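Local coordinates for protein Abbfa_003403 (Acinetobacter baumannii, PDB 4ZXH) that probably builds a peptide product as a four-domain nonribosomal peptide synthetase with condensation, adenylation, carrier and thioesterase activities, at residues 536-544 with 663-671; 729-740 with 755-763. All coordinates share one frame; numbering follows the deposited sequence.

Contact 1: residues 536-544 with 663-671; sequences LMLDRTALL and LLAITTYAF
Arg540 and Thr668 bring the two backbones no nearer than 8.3 Å between their CA atoms, so the chain leaving strand 533-537 and the chain leaving strand 662-665 meet through long side chains, with no strand pairing. Tyr669 does much of the work. Its hydroxyl donates to Leu536 O at 2.8 Å, approaching from above that carbonyl's plane, and receives a nearly straight bond from Leu538 N at 2.9 Å (170°). Leu544 CD1 sits over one ring face, 4.1 Å from the centroid in a CH-pi contact, and Leu536 CG touches CE1 from that same side. Leu544 reaches the face because its CG is swung away from the backbone N (chi1 175°). Arg540 reaches the loop after strand 662-665, its side chain folding at the CG-CD bond (chi3 65°) to turn the guanidinium to the carbonyls. NH2 gives a weak bond to Ala665 O (2.9 Å) and NH1 another to Thr667 O (3.1 Å); NE bonds to Cys691 O. Three backbone carbonyls thus surround the guanidinium, two of them weakly bonded, while one donated and one accepted hydrogen bond, roughly at right angles, fix how the Tyr669 phenol joins two sheets of the adenylation domain.

Contact 2: residues 729-740 with 755-763; sequences WSGNAGLTALCG and KVGCLWNVY
Lys755 runs antiparallel to the Trp729 side chain, CB lying 4.0 Å from Trp729 CZ3, while its chain, bent at chi2 and chi4, brings NZ round to a weak bond with Trp729 O. Its own carbonyl takes Asn732 N at 2.9 Å, nearly along the C=O axis. Past this point the chains fall out of step: 729-740 spends two extra residues on a turn, where Asn732 OD1 accepts from Gly734 N, an Asx turn, before Leu735 O accepts Gly757 N (3.0 Å). From Thr736 and Cys758 onward the strands run parallel, their axes 17° apart. Ala737 bonds to strand 758-763 through both its N, to Cys758 O (2.7 Å), and its O, from Trp760 N (2.9 Å). Its CB touches both Val756 CG1 and Leu759 CD1 (3.9 Å to the latter) on one face of the sheet. Cys739 repeats the scheme two residues on, N to Trp760 O and O from Val762 N, and falls on the same face as Ala737, where Trp721 of helix 718-725 packs on both. Across the sheet, Thr736 CG2 meets the Trp760 ring at its edge, 4.0 Å from CD1. Regular backbone bonding therefore sets the register of this beta-alpha-beta crossover, while apolar side chains line the face toward helix 718-725; strand 756-763 runs into the sequence matching the adenylation-domain A5 motif.

Both contacts fall within the AMP-binding part of the chain, contact 1 closing before contact 2 opens, with centres 21 Å apart and nearest atoms about 6 Å from each other. Both reach the nine-stranded mixed sheet: strand 662-665 of contact 1 neighbours strand 713-716, which in turn neighbours strand 735-740 of contact 2, and strand 756-763 follows. Leu714 of the intervening strand is touched from both sides, by Ile666 and by Leu735. Contact 2 is thus pairing inside that sheet, whereas contact 1 ties the loop following strand 662-665 to the separate four-stranded parallel sheet holding strand 533-537. In the large adenylation subdomain, contact 1 joins the two sheets and contact 2 is part of one of them.

Contact 1: residues 536-544 with 663-671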
# COMPACT_ATOMS: atom_id res chain seq x y z
N LEU A 536 18.54 -42.23 18.16
CA LEU A 536 19.85 -41.84 17.69
C LEU A 536 20.25 -40.48 18.25
O LEU A 536 19.70 -39.45 17.85
CB LEU A 536 19.87 -41.80 16.17
CG LEU A 536 21.23 -41.52 15.55
CD1 LEU A 536 22.26 -42.52 16.06
CD2 LEU A 536 21.10 -41.59 14.03
N MET A 537 21.21 -40.49 19.18
CA MET A 537 21.65 -39.28 19.85
C MET A 537 23.15 -39.07 19.65
O MET A 537 23.95 -39.47 20.50
CB MET A 537 21.31 -39.35 21.34
CG MET A 537 21.38 -38.02 22.08
SD MET A 537 21.14 -38.14 23.87
CE MET A 537 19.40 -38.53 23.97
N LEU A 538 23.53 -38.45 18.52
CA LEU A 538 24.94 -38.28 18.15
C LEU A 538 25.38 -36.83 17.96
O LEU A 538 24.55 -35.95 17.74
CB LEU A 538 25.24 -39.04 16.86
CG LEU A 538 25.06 -40.56 16.87
CD1 LEU A 538 25.64 -41.18 15.59
CD2 LEU A 538 25.69 -41.18 18.11
N ASP A 539 26.69 -36.60 18.03
CA ASP A 539 27.31 -35.34 17.59
C ASP A 539 27.62 -35.44 16.11
O ASP A 539 27.72 -36.54 15.56
CB ASP A 539 28.59 -35.03 18.36
CG ASP A 539 28.33 -34.27 19.65
OD1 ASP A 539 27.33 -33.53 19.71
OD2 ASP A 539 29.12 -34.43 20.61
N ARG A 540 27.80 -34.30 15.45
CA ARG A 540 28.01 -34.32 14.01
C ARG A 540 29.42 -34.78 13.65
O ARG A 540 30.31 -33.98 13.41
CB ARG A 540 27.72 -32.94 13.41
CG ARG A 540 26.29 -32.52 13.63
CD ARG A 540 25.95 -31.26 12.89
NE ARG A 540 26.03 -31.43 11.45
CZ ARG A 540 25.13 -32.07 10.71
NH1 ARG A 540 24.06 -32.62 11.26
NH2 ARG A 540 25.31 -32.15 9.39
N THR A 541 29.60 -36.09 13.61
CA THR A 541 30.88 -36.68 13.24
C THR A 541 30.71 -37.42 11.95
O THR A 541 29.65 -37.37 11.34
CB THR A 541 31.41 -37.65 14.30
OG1 THR A 541 30.45 -38.71 14.48
CG2 THR A 541 31.62 -36.93 15.61
N ALA A 542 31.76 -38.13 11.54
CA ALA A 542 31.69 -38.98 10.36
C ALA A 542 30.95 -40.28 10.68
O ALA A 542 30.52 -40.99 9.78
CB ALA A 542 33.08 -39.28 9.84
N LEU A 543 30.79 -40.59 11.96
CA LEU A 543 30.00 -41.74 12.36
C LEU A 543 28.52 -41.57 12.02
O LEU A 543 27.80 -42.57 11.93
CB LEU A 543 30.16 -42.00 13.87
CG LEU A 543 31.47 -42.61 14.36
CD1 LEU A 543 31.63 -42.49 15.88
CD2 LEU A 543 31.58 -44.07 13.92
N LEU A 544 28.06 -40.33 11.84
CA LEU A 544 26.62 -40.05 11.70
C LEU A 544 26.03 -40.70 10.44
O LEU A 544 25.07 -41.47 10.55
CB LEU A 544 26.35 -38.54 11.72
CG LEU A 544 24.93 -38.02 11.45
CD1 LEU A 544 23.90 -38.72 12.32
CD2 LEU A 544 24.88 -36.50 11.71
N LEU A 663 29.58 -32.31 -1.10
CA LEU A 663 28.42 -31.70 -0.48
C LEU A 663 28.68 -31.35 0.98
O LEU A 663 29.16 -32.20 1.74
CB LEU A 663 27.21 -32.63 -0.58
CG LEU A 663 25.81 -32.07 -0.31
CD1 LEU A 663 24.84 -32.87 -1.11
CD2 LEU A 663 25.44 -32.11 1.17
N LEU A 664 28.35 -30.12 1.37
CA LEU A 664 28.50 -29.72 2.76
C LEU A 664 27.19 -29.91 3.52
O LEU A 664 26.26 -29.12 3.37
CB LEU A 664 28.95 -28.27 2.87
CG LEU A 664 29.27 -27.85 4.30
CD1 LEU A 664 30.46 -28.64 4.83
CD2 LEU A 664 29.53 -26.35 4.39
N ALA A 665 27.14 -30.97 4.32
CA ALA A 665 25.98 -31.27 5.14
C ALA A 665 25.97 -30.47 6.46
O ALA A 665 26.81 -30.67 7.33
CB ALA A 665 25.94 -32.74 5.41
N ILE A 666 24.98 -29.58 6.60
CA ILE A 666 24.92 -28.68 7.75
C ILE A 666 23.65 -28.85 8.57
O ILE A 666 23.56 -28.34 9.68
CB ILE A 666 24.98 -27.21 7.33
CG1 ILE A 666 23.73 -26.85 6.55
CG2 ILE A 666 26.18 -26.97 6.44
CD1 ILE A 666 23.81 -25.49 5.95
N THR A 667 22.68 -29.55 8.02
CA THR A 667 21.37 -29.64 8.64
C THR A 667 21.32 -30.76 9.67
O THR A 667 21.74 -31.89 9.39
CB THR A 667 20.29 -29.88 7.58
OG1 THR A 667 20.43 -28.92 6.54
CG2 THR A 667 18.90 -29.78 8.18
N THR A 668 20.79 -30.44 10.85
CA THR A 668 20.51 -31.46 11.86
C THR A 668 19.79 -32.68 11.29
O THR A 668 18.91 -32.56 10.44
CB THR A 668 19.66 -30.90 13.02
OG1 THR A 668 19.22 -31.99 13.84
CG2 THR A 668 18.45 -30.18 12.50
N TYR A 669 20.16 -33.86 11.76
CA TYR A 669 19.54 -35.08 11.25
C TYR A 669 18.17 -35.28 11.88
O TYR A 669 17.45 -36.22 11.56
CB TYR A 669 20.43 -36.30 11.51
CG TYR A 669 20.66 -36.58 12.98
CD1 TYR A 669 19.86 -37.48 13.67
CD2 TYR A 669 21.69 -35.95 13.67
CE1 TYR A 669 20.08 -37.75 15.02
CE2 TYR A 669 21.91 -36.20 15.02
CZ TYR A 669 21.10 -37.10 15.69
OH TYR A 669 21.32 -37.35 17.02
N ALA A 670 17.81 -34.36 12.78
CA ALA A 670 16.46 -34.34 13.33
C ALA A 670 15.54 -33.51 12.46
O ALA A 670 14.42 -33.20 12.85
CB ALA A 670 16.48 -33.82 14.72
N PHE A 671 16.04 -33.13 11.28
CA PHE A 671 15.26 -32.47 10.24
C PHE A 671 15.39 -33.34 8.99
O PHE A 671 16.50 -33.68 8.59
CB PHE A 671 15.78 -31.06 9.99
CG PHE A 671 14.89 -30.21 9.15
CD1 PHE A 671 13.57 -30.59 8.91
CD2 PHE A 671 15.38 -29.03 8.58
CE1 PHE A 671 12.74 -29.80 8.12
CE2 PHE A 671 14.56 -28.23 7.78
CZ PHE A 671 13.24 -28.61 7.55

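Contact 2: residues 729-740 with 755-763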
# COMPACT_ATOMS: atom_id res chain seq x y z
N TRP A 729 30.43 -13.13 2.37
CA TRP A 729 30.77 -14.36 1.65
C TRP A 729 31.04 -14.06 0.19
O TRP A 729 30.26 -13.37 -0.47
CB TRP A 729 29.64 -15.39 1.77
CG TRP A 729 29.88 -16.67 1.01
CD1 TRP A 729 31.02 -17.42 1.00
CD2 TRP A 729 28.94 -17.36 0.19
NE1 TRP A 729 30.85 -18.54 0.21
CE2 TRP A 729 29.59 -18.52 -0.31
CE3 TRP A 729 27.62 -17.11 -0.20
CZ2 TRP A 729 28.96 -19.43 -1.16
CZ3 TRP A 729 26.99 -18.01 -1.04
CH2 TRP A 729 27.66 -19.16 -1.51
N SER A 730 32.14 -14.59 -0.33
CA SER A 730 32.61 -14.22 -1.67
C SER A 730 31.78 -14.84 -2.82
O SER A 730 31.74 -14.29 -3.92
CB SER A 730 34.08 -14.62 -1.82
OG SER A 730 34.52 -14.47 -3.16
N GLY A 731 31.14 -15.97 -2.56
CA GLY A 731 30.40 -16.68 -3.59
C GLY A 731 31.21 -17.78 -4.27
O GLY A 731 32.45 -17.80 -4.20
N ASN A 732 30.51 -18.71 -4.92
CA ASN A 732 31.12 -19.79 -5.68
C ASN A 732 30.27 -20.09 -6.92
O ASN A 732 29.10 -20.47 -6.79
CB ASN A 732 31.27 -21.05 -4.83
CG ASN A 732 31.98 -22.20 -5.55
OD1 ASN A 732 32.38 -22.07 -6.72
ND2 ASN A 732 32.12 -23.33 -4.87
N ALA A 733 30.86 -19.93 -8.11
CA ALA A 733 30.10 -20.03 -9.35
C ALA A 733 29.90 -21.48 -9.79
O ALA A 733 29.16 -21.76 -10.74
CB ALA A 733 30.78 -19.23 -10.46
N GLY A 734 30.55 -22.41 -9.09
CA GLY A 734 30.38 -23.83 -9.35
C GLY A 734 29.48 -24.50 -8.33
O GLY A 734 29.25 -25.71 -8.40
N LEU A 735 28.97 -23.72 -7.38
CA LEU A 735 28.14 -24.25 -6.31
C LEU A 735 26.66 -24.33 -6.70
O LEU A 735 26.07 -23.36 -7.18
CB LEU A 735 28.28 -23.40 -5.05
CG LEU A 735 27.36 -23.77 -3.89
CD1 LEU A 735 27.87 -25.00 -3.18
CD2 LEU A 735 27.21 -22.61 -2.93
N THR A 736 26.07 -25.50 -6.49
CA THR A 736 24.64 -25.66 -6.63
C THR A 736 23.96 -25.51 -5.27
O THR A 736 24.24 -26.27 -4.35
CB THR A 736 24.28 -27.02 -7.24
OG1 THR A 736 24.64 -27.03 -8.63
CG2 THR A 736 22.78 -27.27 -7.11
N ALA A 737 23.08 -24.52 -5.16
CA ALA A 737 22.43 -24.22 -3.89
C ALA A 737 20.98 -24.72 -3.84
O ALA A 737 20.26 -24.72 -4.83
CB ALA A 737 22.47 -22.73 -3.63
N LEU A 738 20.57 -25.14 -2.65
CA LEU A 738 19.19 -25.50 -2.44
C LEU A 738 18.69 -24.68 -1.26
O LEU A 738 19.37 -24.58 -0.24
CB LEU A 738 19.02 -27.00 -2.17
CG LEU A 738 19.26 -27.91 -3.36
CD1 LEU A 738 20.74 -28.23 -3.50
CD2 LEU A 738 18.46 -29.18 -3.24
N CYS A 739 17.51 -24.10 -1.43
CA CYS A 739 16.90 -23.30 -0.39
C CYS A 739 15.51 -23.85 -0.11
O CYS A 739 14.69 -23.92 -1.03
CB CYS A 739 16.83 -21.84 -0.81
SG CYS A 739 16.37 -20.68 0.47
N GLY A 740 15.25 -24.27 1.13
CA GLY A 740 13.96 -24.84 1.47
C GLY A 740 13.56 -24.64 2.92
O GLY A 740 14.35 -24.14 3.71
N LYS A 755 25.56 -15.02 -6.33
CA LYS A 755 26.60 -15.65 -5.51
C LYS A 755 26.79 -17.13 -5.81
O LYS A 755 27.84 -17.69 -5.47
CB LYS A 755 26.29 -15.46 -4.03
CG LYS A 755 26.45 -14.02 -3.54
CD LYS A 755 27.91 -13.59 -3.51
CE LYS A 755 28.04 -12.12 -3.10
NZ LYS A 755 27.52 -11.87 -1.73
N VAL A 756 25.80 -17.77 -6.43
CA VAL A 756 25.88 -19.20 -6.74
C VAL A 756 25.63 -19.51 -8.23
O VAL A 756 25.12 -18.67 -8.98
CB VAL A 756 24.87 -20.01 -5.89
CG1 VAL A 756 25.16 -19.84 -4.41
CG2 VAL A 756 23.45 -19.59 -6.20
N GLY A 757 25.99 -20.73 -8.63
CA GLY A 757 25.89 -21.14 -10.02
C GLY A 757 24.55 -21.72 -10.43
O GLY A 757 24.21 -21.73 -11.61
N CYS A 758 23.79 -22.21 -9.45
CA CYS A 758 22.46 -22.76 -9.68
C CYS A 758 21.66 -22.72 -8.37
O CYS A 758 22.16 -23.12 -7.31
CB CYS A 758 22.55 -24.19 -10.22
SG CYS A 758 20.97 -25.00 -10.61
N LEU A 759 20.43 -22.21 -8.43
CA LEU A 759 19.59 -22.11 -7.24
C LEU A 759 18.30 -22.92 -7.40
O LEU A 759 17.55 -22.71 -8.36
CB LEU A 759 19.27 -20.64 -6.95
CG LEU A 759 18.46 -20.30 -5.70
CD1 LEU A 759 19.11 -20.87 -4.43
CD2 LEU A 759 18.30 -18.80 -5.57
N TRP A 760 18.03 -23.84 -6.47
CA TRP A 760 16.74 -24.51 -6.42
C TRP A 760 15.91 -24.02 -5.24
O TRP A 760 16.39 -24.03 -4.10
CB TRP A 760 16.91 -26.02 -6.31
CG TRP A 760 17.53 -26.64 -7.53
CD1 TRP A 760 18.86 -26.87 -7.75
CD2 TRP A 760 16.84 -27.13 -8.68
NE1 TRP A 760 19.04 -27.46 -8.98
CE2 TRP A 760 17.81 -27.63 -9.57
CE3 TRP A 760 15.49 -27.18 -9.05
CZ2 TRP A 760 17.48 -28.17 -10.81
CZ3 TRP A 760 15.16 -27.73 -10.28
CH2 TRP A 760 16.15 -28.22 -11.14
N ASN A 761 14.69 -23.56 -5.50
CA ASN A 761 13.73 -23.37 -4.42
C ASN A 761 12.93 -24.65 -4.31
O ASN A 761 12.39 -25.14 -5.29
CB ASN A 761 12.81 -22.18 -4.64
CG ASN A 761 11.81 -21.99 -3.51
OD1 ASN A 761 12.14 -22.16 -2.33
ND2 ASN A 761 10.56 -21.67 -3.87
N VAL A 762 12.86 -25.19 -3.10
CA VAL A 762 12.45 -26.57 -2.96
C VAL A 762 11.49 -26.69 -1.75
O VAL A 762 11.63 -25.97 -0.75
CB VAL A 762 13.71 -27.47 -2.86
CG1 VAL A 762 14.37 -27.36 -1.51
CG2 VAL A 762 13.39 -28.89 -3.20
N TYR A 763 10.48 -27.55 -1.88
CA TYR A 763 9.36 -27.56 -0.93
C TYR A 763 8.79 -28.96 -0.68
O TYR A 763 8.85 -29.85 -1.55
CB TYR A 763 8.23 -26.63 -1.42
CG TYR A 763 6.89 -26.84 -0.73
CD1 TYR A 763 6.56 -26.13 0.41
CD2 TYR A 763 5.95 -27.76 -1.22
CE1 TYR A 763 5.34 -26.33 1.06
CE2 TYR A 763 4.73 -27.97 -0.58
CZ TYR A 763 4.43 -27.25 0.56
OH TYR A 763 3.23 -27.44 1.20